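Local coordinates for protein exodeoxyribonuclease III (Neisseria meningitidis, PDB 2JC4) that probably degrades double-stranded DNA from its 3' ends as a metal-dependent repair exonuclease of the AP endonuclease family, at residues 98-103 with 132-137. Sequence-based numbering, arbitrary orientation.
Sequences GVRVIN and RDEMTR
R100 of strand 99-105 and E134 near the end of helix 115-135 face each other with their CA atoms 8.3 Å apart, the closest pair of CA atoms between segments 98-103 and 132-137. Both belong to the beta-alpha-beta unit completed by strand 141-144, which pairs in parallel with strand 99-105 in one sheet of this DNase I-like fold. E134 turns toward the strand, bends at chi2 (-79°) and brings OE1 to the guanidinium edge of R100. R100 NE donates to E134 OE1 over 2.6 Å, nearly along the C-O axis, whereas R100 NH2 adds a weak bond of 3.1 Å to the same oxygen. Carboxylate and guanidinium planes are 31° apart, and the grip falls on one oxygen rather than being shared evenly. Beside this bridge, I102 CD1 packs 3.9 Å from E134 CB, putting a methyl against the aliphatic stem of the acid. R137 extends the network: its NH2 reaches E134 OE2 weakly, and its NH1 and NH2 grip D133 end-on, one to each carboxylate oxygen, from above the carboxylate plane. R100 NH1 binds D75 O and T95 OG1. The buried E134 thus lies between two arginines, whose charges would probably favour its ionised form; the R100 bridge joins helix end to sheet.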
loop_
_atom_site.group_PDB
_atom_site.type_symbol
_atom_site.label_atom_id
_atom_site.label_comp_id
_atom_site.label_asym_id
_atom_site.label_seq_id
_atom_site.Cartn_x
_atom_site.Cartn_y
_atom_site.Cartn_z
ATOM N N GLY A 98 7.309 16.015 -8.125
ATOM C CA GLY A 98 6.752 15.799 -9.459
ATOM C C GLY A 98 6.122 14.434 -9.749
ATOM O O GLY A 98 5.670 14.197 -10.863
ATOM N N VAL A 99 6.069 13.540 -8.749
ATOM C CA VAL A 99 5.403 12.247 -8.929
ATOM C C VAL A 99 4.066 12.286 -8.179
ATOM O O VAL A 99 4.040 12.656 -6.998
ATOM C CB VAL A 99 6.267 11.120 -8.337
ATOM C CG1 VAL A 99 5.551 9.773 -8.451
ATOM C CG2 VAL A 99 7.613 11.097 -9.034
ATOM N N ARG A 100 2.986 11.899 -8.846
ATOM C CA ARG A 100 1.693 11.807 -8.175
ATOM C C ARG A 100 1.685 10.479 -7.417
ATOM O O ARG A 100 1.788 9.408 -8.039
ATOM C CB ARG A 100 0.552 11.834 -9.208
ATOM C CG ARG A 100 -0.826 11.982 -8.605
ATOM C CD ARG A 100 -0.945 13.300 -7.797
ATOM N NE ARG A 100 -2.320 13.530 -7.378
ATOM C CZ ARG A 100 -2.712 14.479 -6.529
ATOM N NH1 ARG A 100 -1.831 15.317 -5.997
ATOM N NH2 ARG A 100 -4.001 14.574 -6.214
ATOM N N VAL A 101 1.524 10.560 -6.093
ATOM C CA VAL A 101 1.558 9.386 -5.239
ATOM C C VAL A 101 0.134 9.180 -4.718
ATOM O O VAL A 101 -0.417 10.034 -4.075
ATOM C CB VAL A 101 2.522 9.599 -4.071
ATOM C CG1 VAL A 101 2.440 8.439 -3.021
ATOM C CG2 VAL A 101 3.939 9.764 -4.600
ATOM N N ILE A 102 -0.472 8.049 -5.025
ATOM C CA ILE A 102 -1.783 7.732 -4.438
ATOM C C ILE A 102 -1.627 6.542 -3.480
ATOM O O ILE A 102 -1.373 5.439 -3.936
ATOM C CB ILE A 102 -2.840 7.439 -5.568
ATOM C CG1 ILE A 102 -2.852 8.599 -6.604
ATOM C CG2 ILE A 102 -4.216 7.078 -4.955
ATOM C CD1 ILE A 102 -3.698 8.313 -7.864
ATOM N N ASN A 103 -1.793 6.772 -2.164
ATOM C CA ASN A 103 -1.626 5.737 -1.150
ATOM C C ASN A 103 -3.005 5.187 -0.761
ATOM O O ASN A 103 -3.906 5.953 -0.416
ATOM C CB ASN A 103 -0.944 6.369 0.068
ATOM C CG ASN A 103 -0.807 5.424 1.254
ATOM O OD1 ASN A 103 -0.831 4.197 1.106
ATOM N ND2 ASN A 103 -0.619 6.006 2.450
ATOM N N ARG A 132 -8.197 6.589 -12.653
ATOM C CA ARG A 132 -8.326 6.875 -14.099
ATOM C C ARG A 132 -8.226 8.413 -14.422
ATOM O O ARG A 132 -7.532 8.862 -15.376
ATOM C CB ARG A 132 -9.671 6.361 -14.584
ATOM C CG ARG A 132 -9.864 6.529 -16.144
ATOM C CD ARG A 132 -11.283 6.097 -16.609
ATOM N NE ARG A 132 -11.507 4.671 -16.418
ATOM C CZ ARG A 132 -12.454 4.137 -15.641
ATOM N NH1 ARG A 132 -13.308 4.912 -14.967
ATOM N NH2 ARG A 132 -12.558 2.806 -15.551
ATOM N N ASP A 133 -8.929 9.198 -13.618
ATOM C CA ASP A 133 -8.955 10.643 -13.744
ATOM C C ASP A 133 -7.597 11.248 -13.421
ATOM O O ASP A 133 -7.085 12.113 -14.182
ATOM C CB ASP A 133 -10.042 11.195 -12.812
ATOM C CG ASP A 133 -10.091 12.716 -12.769
ATOM O OD1 ASP A 133 -10.127 13.355 -13.835
ATOM O OD2 ASP A 133 -10.100 13.272 -11.649
ATOM N N GLU A 134 -6.992 10.784 -12.324
ATOM C CA GLU A 134 -5.680 11.277 -11.904
ATOM C C GLU A 134 -4.632 11.015 -12.981
ATOM O O GLU A 134 -3.793 11.877 -13.256
ATOM C CB GLU A 134 -5.253 10.652 -10.564
ATOM C CG GLU A 134 -6.038 11.125 -9.350
ATOM C CD GLU A 134 -5.563 12.475 -8.874
ATOM O OE1 GLU A 134 -4.366 12.613 -8.598
ATOM O OE2 GLU A 134 -6.378 13.400 -8.796
ATOM N N MET A 135 -4.701 9.842 -13.608
ATOM C CA MET A 135 -3.754 9.496 -14.667
ATOM C C MET A 135 -3.782 10.380 -15.945
ATOM O O MET A 135 -2.789 10.447 -16.658
ATOM C CB MET A 135 -3.942 8.029 -15.051
ATOM C CG MET A 135 -3.443 7.066 -13.940
ATOM S SD MET A 135 -3.790 5.371 -14.418
ATOM C CE MET A 135 -2.562 5.232 -15.737
ATOM N N THR A 136 -4.907 11.047 -16.230
ATOM C CA THR A 136 -4.966 11.981 -17.389
ATOM C C THR A 136 -4.067 13.216 -17.217
ATOM O O THR A 136 -3.875 13.978 -18.160
ATOM C CB THR A 136 -6.391 12.540 -17.642
ATOM O OG1 THR A 136 -6.805 13.336 -16.519
ATOM C CG2 THR A 136 -7.390 11.420 -17.859
ATOM N N ARG A 137 -3.574 13.446 -16.010
ATOM C CA ARG A 137 -2.869 14.687 -15.720
ATOM C C ARG A 137 -1.437 14.490 -15.278
ATOM O O ARG A 137 -0.638 15.417 -15.367
ATOM C CB ARG A 137 -3.621 15.462 -14.654
ATOM C CG ARG A 137 -4.921 15.951 -15.126
ATOM C CD ARG A 137 -5.605 16.840 -14.073
ATOM N NE ARG A 137 -5.922 16.194 -12.805
ATOM C CZ ARG A 137 -7.016 15.472 -12.612
ATOM N NH1 ARG A 137 -7.839 15.259 -13.626
ATOM N NH2 ARG A 137 -7.288 14.942 -11.429
#